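Carbohydrate oxidase (Microdochium nivale, PDB 3RJA) catalyses the selective oxidation of the C1 hydroxyl of mono-, oligo- and polysaccharides to lactones, reducing molecular oxygen to hydrogen peroxide at a bound FAD. Local coordinates at residues T131-G136 against T312-E317; P276-L281 against Y285-T290. One frame throughout, in Å; residues are numbered along the deposited sequence.

Contact 1: residues T131-G136 against T312-E317. With FAD (flavin-adenine dinucleotide), chain B.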
loop_
_atom_site.group_PDB
_atom_site.type_symbol
_atom_site.label_atom_id
_atom_site.label_comp_id
_atom_site.label_asym_id
_atom_site.label_seq_id
_atom_site.Cartn_x
_atom_site.Cartn_y
_atom_site.Cartn_z
ATOM N N THR A 131 -2.605 -7.112 -3.675
ATOM C CA THR A 131 -3.148 -7.913 -4.770
ATOM C C THR A 131 -2.712 -7.446 -6.159
ATOM O O THR A 131 -2.829 -8.206 -7.102
ATOM C CB THR A 131 -4.690 -7.862 -4.790
ATOM O OG1 THR A 131 -5.101 -6.491 -4.884
ATOM C CG2 THR A 131 -5.288 -8.487 -3.523
ATOM N N CYS A 132 -2.288 -6.190 -6.298
ATOM C CA CYS A 132 -1.984 -5.651 -7.617
ATOM C C CYS A 132 -0.591 -6.115 -8.085
ATOM O O CYS A 132 0.403 -5.851 -7.417
ATOM C CB CYS A 132 -2.076 -4.112 -7.579
ATOM S SG CYS A 132 -3.679 -3.474 -6.951
ATOM N N PRO A 133 -0.510 -6.806 -9.235
ATOM C CA PRO A 133 0.796 -7.406 -9.593
ATOM C C PRO A 133 1.927 -6.400 -9.956
ATOM O O PRO A 133 3.095 -6.733 -9.792
ATOM C CB PRO A 133 0.454 -8.334 -10.768
ATOM C CG PRO A 133 -0.816 -7.756 -11.356
ATOM C CD PRO A 133 -1.575 -7.149 -10.200
ATOM N N GLY A 134 1.570 -5.191 -10.400
ATOM C CA GLY A 134 2.547 -4.151 -10.760
ATOM C C GLY A 134 3.081 -3.274 -9.633
ATOM O O GLY A 134 4.055 -2.534 -9.822
ATOM N N VAL A 135 2.467 -3.371 -8.448
ATOM C CA VAL A 135 2.946 -2.621 -7.287
ATOM C C VAL A 135 4.410 -2.960 -6.976
ATOM O O VAL A 135 4.809 -4.115 -7.013
ATOM C CB VAL A 135 2.019 -2.833 -6.062
ATOM C CG1 VAL A 135 2.634 -2.271 -4.777
ATOM C CG2 VAL A 135 0.684 -2.129 -6.337
ATOM N N GLY A 136 5.213 -1.945 -6.699
ATOM C CA GLY A 136 6.600 -2.164 -6.331
ATOM C C GLY A 136 6.724 -2.644 -4.886
ATOM O O GLY A 136 5.983 -2.193 -3.996
ATOM N N THR A 312 7.217 -4.905 -16.006
ATOM C CA THR A 312 6.914 -3.619 -16.632
ATOM C C THR A 312 5.758 -2.981 -15.833
ATOM O O THR A 312 5.117 -3.673 -15.048
ATOM C CB THR A 312 6.368 -3.817 -18.071
ATOM O OG1 THR A 312 5.344 -4.814 -18.035
ATOM C CG2 THR A 312 7.460 -4.257 -19.015
ATOM N N PRO A 313 5.484 -1.671 -16.038
ATOM C CA PRO A 313 4.360 -0.996 -15.353
ATOM C C PRO A 313 3.008 -1.589 -15.760
ATOM O O PRO A 313 2.905 -2.099 -16.856
ATOM C CB PRO A 313 4.441 0.448 -15.882
ATOM C CG PRO A 313 5.842 0.625 -16.404
ATOM C CD PRO A 313 6.237 -0.746 -16.917
ATOM N N GLN A 314 1.972 -1.492 -14.918
ATOM C CA GLN A 314 0.631 -1.799 -15.407
ATOM C C GLN A 314 0.048 -0.576 -16.115
ATOM O O GLN A 314 0.664 0.506 -16.081
ATOM C CB GLN A 314 -0.305 -2.405 -14.342
ATOM C CG GLN A 314 -0.258 -1.858 -12.934
ATOM C CD GLN A 314 -1.255 -2.584 -12.015
ATOM O OE1 GLN A 314 -0.895 -3.495 -11.223
ATOM N NE2 GLN A 314 -2.512 -2.192 -12.129
ATOM N N PRO A 315 -1.098 -0.747 -16.813
ATOM C CA PRO A 315 -1.699 0.408 -17.489
ATOM C C PRO A 315 -1.951 1.540 -16.506
ATOM O O PRO A 315 -2.265 1.294 -15.335
ATOM C CB PRO A 315 -3.027 -0.146 -18.050
ATOM C CG PRO A 315 -2.746 -1.676 -18.239
ATOM C CD PRO A 315 -1.795 -2.021 -17.108
ATOM N N VAL A 316 -1.844 2.773 -16.986
ATOM C CA VAL A 316 -1.969 3.943 -16.126
ATOM C C VAL A 316 -3.428 4.229 -15.924
ATOM O O VAL A 316 -4.276 3.734 -16.681
ATOM C CB VAL A 316 -1.279 5.194 -16.740
ATOM C CG1 VAL A 316 0.248 4.959 -16.888
ATOM C CG2 VAL A 316 -1.918 5.570 -18.102
ATOM N N GLU A 317 -3.716 5.024 -14.891
ATOM C CA GLU A 317 -5.074 5.427 -14.583
ATOM C C GLU A 317 -5.073 6.906 -14.248
ATOM O O GLU A 317 -4.010 7.517 -14.058
ATOM C CB GLU A 317 -5.644 4.602 -13.404
ATOM C CG GLU A 317 -5.638 3.087 -13.671
ATOM C CD GLU A 317 -6.253 2.245 -12.530
ATOM O OE1 GLU A 317 -6.942 2.774 -11.629
ATOM O OE2 GLU A 317 -6.009 1.038 -12.526
HETATM P PA FAD B . 6.456 4.236 -5.698
HETATM O O1A FAD B . 7.609 3.804 -6.565
HETATM O O2A FAD B . 5.581 5.309 -6.293
HETATM O O5B FAD B . 7.031 4.758 -4.294
HETATM C C5B FAD B . 6.141 4.976 -3.206
HETATM C C4B FAD B . 6.904 5.706 -2.087
HETATM O O4B FAD B . 7.945 4.865 -1.589
HETATM C C3B FAD B . 7.577 6.992 -2.564
HETATM O O3B FAD B . 7.681 7.891 -1.458
HETATM C C2B FAD B . 8.975 6.490 -2.911
HETATM O O2B FAD B . 9.996 7.459 -2.946
HETATM C C1B FAD B . 9.190 5.477 -1.796
HETATM N N9A FAD B . 10.153 4.463 -2.213
HETATM C C8A FAD B . 10.177 3.736 -3.399
HETATM N N7A FAD B . 11.259 2.913 -3.342
HETATM C C5A FAD B . 11.881 3.087 -2.165
HETATM C C6A FAD B . 13.026 2.500 -1.618
HETATM N N6A FAD B . 13.711 1.550 -2.294
HETATM N N1A FAD B . 13.412 2.894 -0.348
HETATM C C2A FAD B . 12.708 3.878 0.339
HETATM N N3A FAD B . 11.601 4.489 -0.215
HETATM C C4A FAD B . 11.199 4.076 -1.450
HETATM N N1 FAD B . -1.861 -1.094 -1.179
HETATM C C2 FAD B . -2.130 -2.082 -0.224
HETATM O O2 FAD B . -1.746 -1.975 0.947
HETATM N N3 FAD B . -2.792 -3.225 -0.663
HETATM C C4 FAD B . -3.106 -3.512 -1.978
HETATM O O4 FAD B . -3.598 -4.617 -2.301
HETATM C C4X FAD B . -2.851 -2.405 -2.951
HETATM N N5 FAD B . -3.134 -2.571 -4.232
HETATM C C5X FAD B . -2.815 -1.617 -5.170
HETATM C C6 FAD B . -3.042 -1.851 -6.551
HETATM C C7 FAD B . -2.601 -0.959 -7.510
HETATM C C7M FAD B . -2.867 -1.215 -9.008
HETATM C C8 FAD B . -1.803 0.138 -7.107
HETATM C C8M FAD B . -1.275 1.132 -8.122
HETATM C C9 FAD B . -1.629 0.419 -5.760
HETATM C C9A FAD B . -2.106 -0.461 -4.767
HETATM N N10 FAD B . -1.821 -0.278 -3.392
HETATM C C10 FAD B . -2.261 -1.193 -2.448
HETATM C "C1'" FAD B . -1.086 0.953 -2.956
HETATM C "C2'" FAD B . 0.401 0.664 -2.809
HETATM O "O2'" FAD B . 0.617 -0.096 -1.626
HETATM C "C3'" FAD B . 1.168 1.960 -2.680
HETATM O "O3'" FAD B . 0.852 2.822 -3.753
HETATM C "C4'" FAD B . 2.677 1.665 -2.629
HETATM O "O4'" FAD B . 3.320 2.696 -1.944
HETATM C "C5'" FAD B . 3.266 1.478 -4.029
HETATM O "O5'" FAD B . 4.632 1.185 -3.929
HETATM P P FAD B . 5.585 1.466 -5.215
HETATM O O1P FAD B . 6.981 0.994 -4.942
HETATM O O2P FAD B . 4.962 0.827 -6.458
HETATM O O3P FAD B . 5.433 3.056 -5.309
#
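Q314 and G134 meet beside the flavin ring, where a type I beta turn from C132 to V135, in the PCMH-type FAD-binding domain of this berberine-bridge-like oxidase, faces residues 312-317. Within 131-136 the covalent link is made by C132, whose SG is bonded to FAD C6 at 1.8 Å in a 6-S-cysteinyl thioether, which the sulfur of a cysteine can form.

One hydrogen bond joins the two segments. G134 N donates to Q314 OE1 at 3.1 Å, somewhat bent (145° at the hydrogen), but lying in the carbonyl plane and directed at a lone pair. Q314 sends its extended chain to this spot with CG lodged between its own backbone N and carbonyl carbon (chi1 40°). Glycine suits position 134 because a CB would collide with Q314 CG.

Hydrogen bonds to the cofactor leave from both ends of 131-136, where T131 N reaches FAD O4 and G136 N, at the N-cap of helix 137-142, reaches FAD O2P at 2.8 Å. A side chain at G136 would run into FAD O1P.

Van der Waals contacts add to these bonds. V135 CG2 packs against FAD C8 and C9, while OE1 of Q314 also lies 3.9 Å from both C132 CB and P133 CD. With an alanine in place of Q314, G134 N would probably lose this acceptor and a gap would open beside the methyl FAD C7M. E317 contributes to the sugar pocket and forms a salt bridge with R391. The amide of Q314 ends against the cofactor, its NE2 3.3 Å from FAD C7M.

Contact 2: residues P276-L281 against Y285-T290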
loop_
_atom_site.group_PDB
_atom_site.type_symbol
_atom_site.label_atom_id
_atom_site.label_comp_id
_atom_site.label_asym_id
_atom_site.label_seq_id
_atom_site.Cartn_x
_atom_site.Cartn_y
_atom_site.Cartn_z
ATOM N N PRO A 276 -21.756 -17.491 11.206
ATOM C CA PRO A 276 -22.190 -16.519 12.200
ATOM C C PRO A 276 -22.483 -15.165 11.598
ATOM O O PRO A 276 -23.379 -14.491 12.082
ATOM C CB PRO A 276 -20.998 -16.452 13.183
ATOM C CG PRO A 276 -20.421 -17.841 13.130
ATOM C CD PRO A 276 -20.519 -18.187 11.646
ATOM N N LEU A 277 -21.759 -14.787 10.537
ATOM C CA LEU A 277 -21.980 -13.515 9.853
ATOM C C LEU A 277 -23.193 -13.604 8.925
ATOM O O LEU A 277 -24.062 -12.707 8.938
ATOM C CB LEU A 277 -20.744 -13.078 9.048
ATOM C CG LEU A 277 -20.879 -11.727 8.278
ATOM C CD1 LEU A 277 -21.564 -10.645 9.125
ATOM C CD2 LEU A 277 -19.490 -11.202 7.783
ATOM N N LEU A 278 -23.232 -14.657 8.102
ATOM C CA LEU A 278 -24.391 -14.914 7.225
ATOM C C LEU A 278 -25.703 -14.895 8.024
ATOM O O LEU A 278 -26.688 -14.325 7.559
ATOM C CB LEU A 278 -24.226 -16.234 6.444
ATOM C CG LEU A 278 -22.949 -16.389 5.605
ATOM C CD1 LEU A 278 -22.890 -17.786 4.952
ATOM C CD2 LEU A 278 -22.861 -15.305 4.527
ATOM N N ASP A 279 -25.686 -15.464 9.238
ATOM C CA ASP A 279 -26.859 -15.417 10.152
ATOM C C ASP A 279 -27.273 -14.028 10.602
ATOM O O ASP A 279 -28.424 -13.829 10.985
ATOM C CB ASP A 279 -26.653 -16.275 11.412
ATOM C CG ASP A 279 -26.503 -17.742 11.095
ATOM O OD1 ASP A 279 -27.023 -18.174 10.045
ATOM O OD2 ASP A 279 -25.825 -18.454 11.872
ATOM N N THR A 280 -26.359 -13.070 10.575
ATOM C CA THR A 280 -26.716 -11.716 11.069
ATOM C C THR A 280 -26.848 -10.675 9.960
ATOM O O THR A 280 -27.244 -9.546 10.199
ATOM C CB THR A 280 -25.725 -11.237 12.129
ATOM O OG1 THR A 280 -24.384 -11.442 11.650
ATOM C CG2 THR A 280 -25.915 -12.043 13.392
ATOM N N LEU A 281 -26.509 -11.061 8.738
ATOM C CA LEU A 281 -26.680 -10.197 7.585
ATOM C C LEU A 281 -28.161 -9.955 7.293
ATOM O O LEU A 281 -28.977 -10.847 7.508
ATOM C CB LEU A 281 -25.991 -10.819 6.353
ATOM C CG LEU A 281 -24.453 -10.664 6.256
ATOM C CD1 LEU A 281 -23.944 -11.293 5.003
ATOM C CD2 LEU A 281 -24.004 -9.179 6.281
ATOM N N TYR A 285 -29.207 -11.514 0.937
ATOM C CA TYR A 285 -27.840 -11.735 0.427
ATOM C C TYR A 285 -27.830 -13.015 -0.381
ATOM O O TYR A 285 -28.688 -13.880 -0.181
ATOM C CB TYR A 285 -26.820 -11.806 1.560
ATOM C CG TYR A 285 -27.019 -12.964 2.499
ATOM C CD1 TYR A 285 -26.472 -14.226 2.222
ATOM C CD2 TYR A 285 -27.763 -12.804 3.669
ATOM C CE1 TYR A 285 -26.660 -15.326 3.133
ATOM C CE2 TYR A 285 -27.960 -13.882 4.581
ATOM C CZ TYR A 285 -27.412 -15.119 4.299
ATOM O OH TYR A 285 -27.632 -16.129 5.187
ATOM N N VAL A 286 -26.889 -13.137 -1.307
ATOM C CA VAL A 286 -26.696 -14.393 -2.011
ATOM C C VAL A 286 -25.221 -14.777 -1.935
ATOM O O VAL A 286 -24.357 -14.031 -2.421
ATOM C CB VAL A 286 -27.109 -14.316 -3.521
ATOM C CG1 VAL A 286 -26.800 -15.661 -4.246
ATOM C CG2 VAL A 286 -28.580 -13.952 -3.699
ATOM N N VAL A 287 -24.938 -15.929 -1.333
ATOM C CA VAL A 287 -23.602 -16.498 -1.336
ATOM C C VAL A 287 -23.217 -16.972 -2.753
ATOM O O VAL A 287 -23.891 -17.828 -3.338
ATOM C CB VAL A 287 -23.494 -17.688 -0.366
ATOM C CG1 VAL A 287 -22.070 -18.253 -0.383
ATOM C CG2 VAL A 287 -23.893 -17.256 1.047
ATOM N N ASN A 288 -22.148 -16.387 -3.301
ATOM C CA ASN A 288 -21.618 -16.802 -4.601
ATOM C C ASN A 288 -20.989 -18.204 -4.504
ATOM O O ASN A 288 -20.537 -18.607 -3.421
ATOM C CB ASN A 288 -20.551 -15.804 -5.089
ATOM C CG ASN A 288 -20.978 -14.342 -4.959
ATOM O OD1 ASN A 288 -22.163 -13.985 -5.088
ATOM N ND2 ASN A 288 -19.989 -13.475 -4.722
ATOM N N PRO A 289 -20.927 -18.944 -5.631
ATOM C CA PRO A 289 -20.130 -20.179 -5.603
ATOM C C PRO A 289 -18.689 -19.893 -5.131
ATOM O O PRO A 289 -18.114 -18.868 -5.481
ATOM C CB PRO A 289 -20.097 -20.627 -7.090
ATOM C CG PRO A 289 -21.219 -19.905 -7.762
ATOM C CD PRO A 289 -21.490 -18.654 -6.972
ATOM N N THR A 290 -18.110 -20.787 -4.342
ATOM C CA THR A 290 -16.719 -20.626 -3.916
ATOM C C THR A 290 -15.793 -21.066 -5.053
ATOM O O THR A 290 -16.237 -21.743 -5.979
ATOM C CB THR A 290 -16.410 -21.519 -2.702
ATOM O OG1 THR A 290 -16.811 -22.854 -3.013
ATOM C CG2 THR A 290 -17.139 -21.037 -1.431
#
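L278, near the end of helix 267-278, meets the ring of Y285 and the CG2 methyl of V287. Strands 258-264 and 286-293 both run antiparallel to 211-217 between them, so the helix links two parallel strands in a split beta-alpha-beta unit. Just before L278, L277 turns to helix 223-239, touching V233 and Y236, and its carbonyl oxygen accepts the backbone N of T280 at 2.8 Å, which holds the turn here.

At L278 the packing is mostly apolar. CB sits 4.0 Å from Y285 CZ, CD2 is equally far from Y285 CE1, and CD1 comes within 4.1 Å of V287 CG2. A branched leucine suits this place because its methyls can reach the tyrosine and the valine together. Its carbonyl is close too, with L278 O 3.1 Å from Y285 OH.

L281 follows after the chain has left the helix. Its CB approaches Y285 CD2 at 3.8 Å, obliquely to the ring, while its CD1 lies over one face, offset toward the rim. The ring swings back to these leucines because Y285 CG stands between its backbone N and carbonyl carbon (chi1 64°). V216 of the adjacent strand 211-217 touches both L278 and Y285.

Tyrosine offers a broad apolar ring, which supplies most of the contact, and a hydroxyl that ends beside L278 O. The chemistry implies that dispersion and the burial of hydrocarbon hold the helix to the outermost strand of the eight-stranded sheet.

Overall arrangement
Contact 2 is nested within the chain loop that contact 1 closes: 276-281 and 285-290 both fall between 131-136 and 312-317. Their centres are 32 Å apart and their nearest atoms about 16 Å, and they do not touch. Contact 1 is buried, its centre about 12 Å from the centre of the chain, joining a loop of the FAD-binding domain to the loop before strand 318-326. Contact 2 lies about 28 Å out, where helix 267-278 is joined by a short loop to strand 286-293. These two strands belong to the same eight-stranded antiparallel sheet, 286-293 at one margin and 318-326 next to 422-423. The sheet therefore extends from the flavin site to the outlying helix-strand connection.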